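Local coordinates for protein BpsB (PgaB), Poly-beta-1,6-N-acetyl-D-glucosamine N-deacetylase (Bordetella bronchiseptica RB50, PDB 5BU6) that deacetylates poly-beta-1,6-N-acetyl-D-glucosamine as a family 4 carbohydrate esterase and is required for biofilm formation, at residues 50-63 with 71-83. The protein carries 5 engineered substitutions. Numbering follows the deposited sequence.
Sequences IRVKGFNPISMQQI and RPLPPRPILLTFD. With EDO (1,2-ethanediol), chain J.
Asn56 pairs with Pro77 in a short parallel ladder, its N donating to Arg76 O at 2.8 Å and its O accepting from Ile78 N; Ile58 N then donates to Ile78 O. Two residues further along the strand, a water bridges the chains, accepting from Leu80 N and probably donating to Ile58 O.

Ile58 fills the angle between the strand and the proline-rich approach to it. Its CB is 4.1 Å from Ile78 O. At chi1 65° CG1 lies between the backbone N and carbonyl carbon and comes nearer that oxygen, at 3.5 Å, while CG2 rests against both Pro74 CD (3.7 Å) and Pro77 CB. At the tip, CD1 meets Pro77 CB and crosses to Leu73 CD1. Leu73 in turn lays CD2 against Gln62 O, and Leu79 sends CD2 across to Ile63 CD1 at 3.7 Å.

Asn56 shares Pro74 with Ile58: its CB slides past Pro74 CG, and ND2 reaches Pro75 O at 2.7 Å in a nearly straight bond (173°), the oxygen lying in the amide plane. Arg76, bent at chi3 (-56°), brings NE close to Gly54 O, which lies in the guanidinium plane, though 2.5 Å is too short to take at face value; that glycine closes helix 43-52 with a Schellman motif. Helix 60-67 starts with a capping box, Gln62 N donating to Ser59 OG (3.1 Å) and Ser59 N to Gln62 OE1.

Strand 56-57, helix 60-67 and strand 77-83, itself paired also with strands 14-20 and 104-108, thus form a beta-alpha-beta unit, in keeping with the barrel-like polysaccharide deacetylase fold; strand 77-83 runs on to the nickel ligand Asp84.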
ATOM      1  N   ILE A  50       9.446  10.212 -15.404  1.00 41.90           N
ATOM      2  CA  ILE A  50       9.838   8.803 -15.361  1.00 40.55           C
ATOM      3  C   ILE A  50      10.404   8.402 -16.719  1.00 40.98           C
ATOM      4  O   ILE A  50      11.508   7.883 -16.806  1.00 40.96           O
ATOM      5  CB  ILE A  50       8.655   7.904 -14.984  1.00 42.47           C
ATOM      6  CG1 ILE A  50       8.274   8.134 -13.516  1.00 44.96           C
ATOM      7  CG2 ILE A  50       8.979   6.428 -15.233  1.00 43.71           C
ATOM      8  CD1 ILE A  50       7.056   7.400 -13.077  1.00 45.37           C
ATOM      9  N   ARG A  51       9.645   8.693 -17.768  1.00 39.29           N
ATOM     10  CA  ARG A  51      10.036   8.382 -19.131  1.00 39.32           C
ATOM     11  C   ARG A  51      11.352   9.033 -19.534  1.00 44.41           C
ATOM     12  O   ARG A  51      12.280   8.345 -19.954  1.00 42.24           O
ATOM     13  CB  ARG A  51       8.932   8.810 -20.095  1.00 43.05           C
ATOM     14  CG  ARG A  51       9.160   8.373 -21.520  1.00 55.02           C
ATOM     15  CD  ARG A  51       8.147   9.008 -22.459  1.00 60.28           C
ATOM     16  NE  ARG A  51       7.000   8.142 -22.704  1.00 69.98           N
ATOM     17  CZ  ARG A  51       5.944   8.497 -23.430  1.00 79.63           C
ATOM     18  NH1 ARG A  51       4.940   7.647 -23.610  1.00 87.98           N
ATOM     19  NH2 ARG A  51       5.891   9.706 -23.974  1.00 74.97           N
ATOM     20  N   VAL A  52      11.437  10.360 -19.405  1.00 41.43           N
ATOM     21  CA  VAL A  52      12.592  11.091 -19.902  1.00 44.07           C
ATOM     22  C   VAL A  52      13.881  10.761 -19.139  1.00 43.31           C
ATOM     23  O   VAL A  52      14.958  10.806 -19.721  1.00 45.18           O
ATOM     24  CB  VAL A  52      12.346  12.639 -19.870  1.00 48.70           C
ATOM     25  CG1 VAL A  52      12.394  13.184 -18.458  1.00 55.29           C
ATOM     26  CG2 VAL A  52      13.350  13.348 -20.731  1.00 51.84           C
ATOM     27  N   LYS A  53      13.773  10.406 -17.855  1.00 42.34           N
ATOM     28  CA  LYS A  53      14.958  10.065 -17.053  1.00 46.75           C
ATOM     29  C   LYS A  53      15.406   8.625 -17.312  1.00 52.02           C
ATOM     30  O   LYS A  53      16.389   8.158 -16.751  1.00 53.30           O
ATOM     31  CB  LYS A  53      14.684  10.249 -15.557  1.00 43.21           C
ATOM     32  CG  LYS A  53      14.457  11.697 -15.124  1.00 46.29           C
ATOM     33  CD  LYS A  53      15.719  12.503 -15.168  1.00 50.28           C
ATOM     34  CE  LYS A  53      15.454  13.947 -14.759  1.00 49.91           C
ATOM     35  NZ  LYS A  53      16.653  14.775 -14.960  1.00 48.69           N
ATOM     36  N   GLY A  54      14.666   7.920 -18.151  1.00 48.35           N
ATOM     37  CA  GLY A  54      15.044   6.576 -18.524  1.00 43.15           C
ATOM     38  C   GLY A  54      14.624   5.481 -17.561  1.00 45.44           C
ATOM     39  O   GLY A  54      15.158   4.370 -17.647  1.00 42.82           O
ATOM     40  N   PHE A  55      13.680   5.756 -16.653  1.00 37.02           N
ATOM     41  CA  PHE A  55      13.238   4.709 -15.744  1.00 37.17           C
ATOM     42  C   PHE A  55      12.393   3.734 -16.524  1.00 41.95           C
ATOM     43  O   PHE A  55      11.768   4.109 -17.513  1.00 41.36           O
ATOM     44  CB  PHE A  55      12.447   5.266 -14.550  1.00 38.68           C
ATOM     45  CG  PHE A  55      13.296   6.014 -13.561  1.00 44.97           C
ATOM     46  CD1 PHE A  55      14.148   5.329 -12.703  1.00 50.37           C
ATOM     47  CD2 PHE A  55      13.238   7.396 -13.478  1.00 46.11           C
ATOM     48  CE1 PHE A  55      14.938   6.015 -11.789  1.00 56.67           C
ATOM     49  CE2 PHE A  55      14.020   8.086 -12.566  1.00 51.16           C
ATOM     50  CZ  PHE A  55      14.868   7.394 -11.717  1.00 56.81           C
ATOM     51  N   ASN A  56      12.399   2.476 -16.089  1.00 36.76           N
ATOM     52  CA  ASN A  56      11.567   1.438 -16.685  1.00 37.17           C
ATOM     53  C   ASN A  56      10.632   0.842 -15.649  1.00 34.57           C
ATOM     54  O   ASN A  56      11.036  -0.012 -14.871  1.00 37.11           O
ATOM     55  CB  ASN A  56      12.447   0.340 -17.299  1.00 37.37           C
ATOM     56  CG  ASN A  56      13.129   0.787 -18.560  1.00 40.60           C
ATOM     57  OD1 ASN A  56      12.471   1.120 -19.546  1.00 45.62           O
ATOM     58  ND2 ASN A  56      14.454   0.796 -18.547  1.00 42.84           N
ATOM     59  N   PRO A  57       9.380   1.317 -15.609  1.00 32.16           N
ATOM     60  CA  PRO A  57       8.423   0.754 -14.658  1.00 32.24           C
ATOM     61  C   PRO A  57       8.213  -0.750 -14.866  1.00 38.17           C
ATOM     62  O   PRO A  57       8.047  -1.209 -15.989  1.00 32.84           O
ATOM     63  CB  PRO A  57       7.146   1.550 -14.931  1.00 30.97           C
ATOM     64  CG  PRO A  57       7.681   2.900 -15.458  1.00 31.13           C
ATOM     65  CD  PRO A  57       8.842   2.488 -16.319  1.00 36.46           C
ATOM     66  N   ILE A  58       8.249  -1.488 -13.764  1.00 31.45           N
ATOM     67  CA  ILE A  58       8.137  -2.956 -13.754  1.00 33.08           C
ATOM     68  C   ILE A  58       6.897  -3.405 -12.958  1.00 34.19           C
ATOM     69  O   ILE A  58       6.312  -2.623 -12.195  1.00 32.85           O
ATOM     70  CB  ILE A  58       9.398  -3.610 -13.114  1.00 29.66           C
ATOM     71  CG1 ILE A  58       9.487  -3.206 -11.630  1.00 31.07           C
ATOM     72  CG2 ILE A  58      10.660  -3.253 -13.898  1.00 37.10           C
ATOM     73  CD1 ILE A  58      10.734  -3.637 -10.909  1.00 33.73           C
ATOM     74  N   SER A  59       6.488  -4.662 -13.124  1.00 33.72           N
ATOM     75  CA  SER A  59       5.399  -5.203 -12.300  1.00 30.04           C
ATOM     76  C   SER A  59       5.968  -5.967 -11.109  1.00 34.00           C
ATOM     77  O   SER A  59       7.146  -6.307 -11.085  1.00 28.99           O
ATOM     78  CB  SER A  59       4.527  -6.145 -13.110  1.00 27.51           C
ATOM     79  OG  SER A  59       5.346  -7.212 -13.601  1.00 31.15           O
ATOM     80  N   MET A  60       5.114  -6.298 -10.145  1.00 29.37           N
ATOM     81  CA  MET A  60       5.537  -7.180  -9.057  1.00 32.18           C
ATOM     82  C   MET A  60       5.913  -8.574  -9.566  1.00 33.16           C
ATOM     83  O   MET A  60       6.809  -9.228  -9.027  1.00 38.87           O
ATOM     84  CB  MET A  60       4.437  -7.304  -7.999  1.00 36.07           C
ATOM     85  CG  MET A  60       4.904  -8.064  -6.757  1.00 38.78           C
ATOM     86  SD  MET A  60       5.119  -6.964  -5.354  1.00122.40           S
ATOM     87  CE  MET A  60       3.440  -6.373  -5.146  1.00 70.16           C
ATOM     88  N   GLN A  61       5.213  -9.040 -10.595  1.00 34.05           N
ATOM     89  CA  GLN A  61       5.559 -10.325 -11.193  1.00 38.45           C
ATOM     90  C   GLN A  61       7.002 -10.308 -11.729  1.00 35.41           C
ATOM     91  O   GLN A  61       7.736 -11.306 -11.655  1.00 33.59           O
ATOM     92  CB  GLN A  61       4.588 -10.681 -12.311  1.00 39.60           C
ATOM     93  CG  GLN A  61       4.838 -12.069 -12.877  1.00 45.68           C
ATOM     94  CD  GLN A  61       4.596 -13.156 -11.834  1.00 59.27           C
ATOM     95  OE1 GLN A  61       3.539 -13.198 -11.211  1.00 62.35           O
ATOM     96  NE2 GLN A  61       5.584 -14.027 -11.632  1.00 61.23           N
ATOM     97  N   GLN A  62       7.398  -9.174 -12.303  1.00 29.80           N
ATOM     98  CA  GLN A  62       8.761  -9.032 -12.804  1.00 32.42           C
ATOM     99  C   GLN A  62       9.776  -9.073 -11.665  1.00 31.18           C
ATOM    100  O   GLN A  62      10.850  -9.680 -11.805  1.00 31.91           O
ATOM    101  CB  GLN A  62       8.911  -7.737 -13.596  1.00 35.78           C
ATOM    102  CG  GLN A  62       8.453  -7.852 -15.043  1.00 34.08           C
ATOM    103  CD  GLN A  62       8.539  -6.521 -15.761  1.00 35.91           C
ATOM    104  OE1 GLN A  62       7.752  -5.616 -15.497  1.00 33.90           O
ATOM    105  NE2 GLN A  62       9.513  -6.385 -16.636  1.00 39.58           N
ATOM    106  N   ILE A  63       9.438  -8.460 -10.533  1.00 29.21           N
ATOM    107  CA  ILE A  63      10.337  -8.515  -9.376  1.00 29.73           C
ATOM    108  C   ILE A  63      10.522  -9.968  -8.930  1.00 35.10           C
ATOM    109  O   ILE A  63      11.638 -10.430  -8.727  1.00 35.24           O
ATOM    110  CB  ILE A  63       9.816  -7.693  -8.193  1.00 36.36           C
ATOM    111  CG1 ILE A  63       9.918  -6.199  -8.502  1.00 32.16           C
ATOM    112  CG2 ILE A  63      10.602  -8.033  -6.921  1.00 34.80           C
ATOM    113  CD1 ILE A  63       9.028  -5.306  -7.605  1.00 31.36           C
ATOM    114  N   ARG A  71      14.171 -14.120 -15.237  1.00 41.82           N
ATOM    115  CA  ARG A  71      14.278 -12.974 -16.134  1.00 41.13           C
ATOM    116  C   ARG A  71      14.788 -11.779 -15.353  1.00 39.71           C
ATOM    117  O   ARG A  71      14.149 -11.370 -14.398  1.00 40.97           O
ATOM    118  CB  ARG A  71      12.912 -12.613 -16.751  1.00 43.20           C
ATOM    119  CG  ARG A  71      12.510 -13.441 -17.949  1.00 61.16           C
ATOM    120  CD  ARG A  71      11.161 -12.979 -18.469  1.00 68.47           C
ATOM    121  NE  ARG A  71      10.759 -13.710 -19.667  1.00 82.63           N
ATOM    122  CZ  ARG A  71       9.772 -13.332 -20.473  1.00 89.83           C
ATOM    123  NH1 ARG A  71       9.476 -14.053 -21.544  1.00 97.11           N
ATOM    124  NH2 ARG A  71       9.085 -12.226 -20.208  1.00 86.89           N
ATOM    125  N   PRO A  72      15.938 -11.217 -15.747  1.00 40.69           N
ATOM    126  CA  PRO A  72      16.418 -10.000 -15.090  1.00 39.63           C
ATOM    127  C   PRO A  72      15.512  -8.778 -15.335  1.00 43.15           C
ATOM    128  O   PRO A  72      14.811  -8.704 -16.349  1.00 39.05           O
ATOM    129  CB  PRO A  72      17.800  -9.784 -15.715  1.00 42.25           C
ATOM    130  CG  PRO A  72      17.799 -10.626 -16.946  1.00 56.83           C
ATOM    131  CD  PRO A  72      16.958 -11.802 -16.631  1.00 49.92           C
ATOM    132  N   LEU A  73      15.538  -7.843 -14.395  1.00 36.44           N
ATOM    133  CA  LEU A  73      14.861  -6.554 -14.546  1.00 43.04           C
ATOM    134  C   LEU A  73      15.502  -5.719 -15.651  1.00 38.45           C
ATOM    135  O   LEU A  73      16.691  -5.854 -15.891  1.00 37.96           O
ATOM    136  CB  LEU A  73      14.912  -5.785 -13.229  1.00 42.37           C
ATOM    137  CG  LEU A  73      14.246  -6.475 -12.033  1.00 40.82           C
ATOM    138  CD1 LEU A  73      14.249  -5.590 -10.791  1.00 38.59           C
ATOM    139  CD2 LEU A  73      12.831  -6.882 -12.410  1.00 31.86           C
ATOM    140  N   PRO A  74      14.726  -4.829 -16.304  1.00 36.97           N
ATOM    141  CA  PRO A  74      15.379  -3.886 -17.230  1.00 43.56           C
ATOM    142  C   PRO A  74      16.209  -2.861 -16.456  1.00 46.00           C
ATOM    143  O   PRO A  74      16.070  -2.788 -15.227  1.00 44.27           O
ATOM    144  CB  PRO A  74      14.199  -3.215 -17.927  1.00 37.79           C
ATOM    145  CG  PRO A  74      13.126  -3.211 -16.867  1.00 35.02           C
ATOM    146  CD  PRO A  74      13.290  -4.538 -16.150  1.00 35.02           C
ATOM    147  N   PRO A  75      17.041  -2.067 -17.150  1.00 47.39           N
ATOM    148  CA  PRO A  75      17.785  -1.004 -16.463  1.00 47.10           C
ATOM    149  C   PRO A  75      16.871   0.038 -15.806  1.00 42.77           C
ATOM    150  O   PRO A  75      15.732   0.227 -16.245  1.00 43.50           O
ATOM    151  CB  PRO A  75      18.623  -0.369 -17.585  1.00 57.76           C
ATOM    152  CG  PRO A  75      18.046  -0.859 -18.851  1.00 58.57           C
ATOM    153  CD  PRO A  75      17.436  -2.186 -18.563  1.00 53.42           C
ATOM    154  N   ARG A  76      17.381   0.682 -14.756  1.00 40.12           N
ATOM    155  CA  ARG A  76      16.632   1.674 -13.971  1.00 37.26           C
ATOM    156  C   ARG A  76      15.198   1.253 -13.679  1.00 33.58           C
ATOM    157  O   ARG A  76      14.254   1.995 -13.985  1.00 40.78           O
ATOM    158  CB  ARG A  76      16.631   3.025 -14.699  1.00 41.56           C
ATOM    159  CG  ARG A  76      18.030   3.650 -14.824  1.00 54.68           C
ATOM    160  CD  ARG A  76      18.073   4.703 -15.927  1.00 71.67           C
ATOM    161  NE  ARG A  76      17.652   4.154 -17.217  1.00 84.49           N
ATOM    162  CZ  ARG A  76      18.481   3.694 -18.153  1.00 84.68           C
ATOM    163  NH1 ARG A  76      19.795   3.720 -17.961  1.00 85.50           N
ATOM    164  NH2 ARG A  76      17.995   3.211 -19.289  1.00 82.44           N
ATOM    165  N   PRO A  77      15.019   0.060 -13.072  1.00 36.40           N
ATOM    166  CA  PRO A  77      13.669  -0.467 -12.881  1.00 37.79           C
ATOM    167  C   PRO A  77      12.982   0.232 -11.729  1.00 39.53           C
ATOM    168  O   PRO A  77      13.616   0.499 -10.697  1.00 39.07           O
ATOM    169  CB  PRO A  77      13.913  -1.954 -12.554  1.00 33.51           C
ATOM    170  CG  PRO A  77      15.196  -1.960 -11.891  1.00 39.63           C
ATOM    171  CD  PRO A  77      16.029  -0.822 -12.462  1.00 38.84           C
ATOM    172  N   ILE A  78      11.703   0.535 -11.901  1.00 30.90           N
ATOM    173  CA  ILE A  78      10.949   1.160 -10.824  1.00 30.78           C
ATOM    174  C   ILE A  78       9.555   0.544 -10.709  1.00 29.97           C
ATOM    175  O   ILE A  78       8.935   0.214 -11.708  1.00 31.60           O
ATOM    176  CB  ILE A  78      10.861   2.705 -11.034  1.00 37.36           C
ATOM    177  CG1 ILE A  78      10.208   3.378  -9.832  1.00 37.71           C
ATOM    178  CG2 ILE A  78      10.146   3.061 -12.324  1.00 31.60           C
ATOM    179  CD1 ILE A  78      10.610   4.835  -9.677  1.00 44.83           C
ATOM    180  N   LEU A  79       9.094   0.359  -9.473  1.00 27.27           N
ATOM    181  CA  LEU A  79       7.757  -0.138  -9.181  1.00 29.97           C
ATOM    182  C   LEU A  79       6.893   1.053  -8.745  1.00 32.67           C
ATOM    183  O   LEU A  79       7.251   1.766  -7.801  1.00 33.30           O
ATOM    184  CB  LEU A  79       7.790  -1.196  -8.079  1.00 33.52           C
ATOM    185  CG  LEU A  79       6.457  -1.867  -7.707  1.00 32.81           C
ATOM    186  CD1 LEU A  79       5.994  -2.728  -8.873  1.00 35.48           C
ATOM    187  CD2 LEU A  79       6.645  -2.715  -6.458  1.00 31.29           C
ATOM    188  N   LEU A  80       5.780   1.271  -9.437  1.00 28.21           N
ATOM    189  CA  LEU A  80       4.854   2.351  -9.075  1.00 26.05           C
ATOM    190  C   LEU A  80       3.721   1.761  -8.248  1.00 28.28           C
ATOM    191  O   LEU A  80       3.159   0.709  -8.622  1.00 29.74           O
ATOM    192  CB  LEU A  80       4.281   3.015 -10.338  1.00 29.94           C
ATOM    193  CG  LEU A  80       5.242   3.504 -11.410  1.00 35.53           C
ATOM    194  CD1 LEU A  80       4.438   4.033 -12.612  1.00 35.39           C
ATOM    195  CD2 LEU A  80       6.171   4.583 -10.841  1.00 32.89           C
ATOM    196  N   THR A  81       3.392   2.404  -7.125  1.00 29.36           N
ATOM    197  CA  THR A  81       2.317   1.920  -6.281  1.00 25.69           C
ATOM    198  C   THR A  81       1.354   3.068  -5.935  1.00 31.15           C
ATOM    199  O   THR A  81       1.780   4.221  -5.778  1.00 34.14           O
ATOM    200  CB  THR A  81       2.850   1.271  -4.981  1.00 33.64           C
ATOM    201  OG1 THR A  81       3.355   2.278  -4.101  1.00 39.07           O
ATOM    202  CG2 THR A  81       3.976   0.260  -5.302  1.00 35.13           C
ATOM    203  N   PHE A  82       0.072   2.727  -5.889  1.00 28.26           N
ATOM    204  CA  PHE A  82      -1.028   3.654  -5.612  1.00 40.28           C
ATOM    205  C   PHE A  82      -1.932   3.035  -4.537  1.00 41.19           C
ATOM    206  O   PHE A  82      -2.669   2.095  -4.825  1.00 45.62           O
ATOM    207  CB  PHE A  82      -1.831   3.933  -6.888  1.00 31.77           C
ATOM    208  CG  PHE A  82      -1.020   4.557  -7.982  1.00 35.14           C
ATOM    209  CD1 PHE A  82      -0.300   3.760  -8.871  1.00 34.84           C
ATOM    210  CD2 PHE A  82      -0.956   5.937  -8.110  1.00 32.66           C
ATOM    211  CE1 PHE A  82       0.471   4.330  -9.874  1.00 36.79           C
ATOM    212  CE2 PHE A  82      -0.192   6.526  -9.112  1.00 36.21           C
ATOM    213  CZ  PHE A  82       0.528   5.713 -10.002  1.00 35.51           C
ATOM    214  N   ASP A  83      -1.871   3.526  -3.303  1.00 33.24           N
ATOM    215  CA  ASP A  83      -2.654   2.897  -2.230  1.00 40.25           C
ATOM    216  C   ASP A  83      -3.897   3.710  -1.860  1.00 42.14           C
ATOM    217  O   ASP A  83      -4.001   4.875  -2.221  1.00 43.36           O
ATOM    218  CB  ASP A  83      -1.804   2.676  -0.975  1.00 62.09           C
ATOM    219  CG  ASP A  83      -0.309   2.777  -1.237  1.00 84.98           C
ATOM    220  OD1 ASP A  83       0.198   2.060  -2.127  1.00 86.02           O
ATOM    221  OD2 ASP A  83       0.360   3.571  -0.534  1.00 92.77           O
TER
HETATM  222  C1  EDO J 408       0.584  -7.495 -12.668  1.00 49.41           C
HETATM  223  O1  EDO J 408       1.100  -6.213 -13.044  1.00 44.47           O
HETATM  224  C2  EDO J 408       1.743  -8.473 -12.463  1.00 50.51           C
HETATM  225  O2  EDO J 408       2.440  -8.228 -11.229  1.00 38.68           O
HETATM  226  O   HOH W   1       5.569  -0.019 -11.973  1.00 31.89           O
HETATM  227  O   HOH W   2      11.700 -10.132 -14.405  1.00 41.98           O
HETATM  228  O   HOH W   3      11.904  -8.180 -16.537  1.00 49.05           O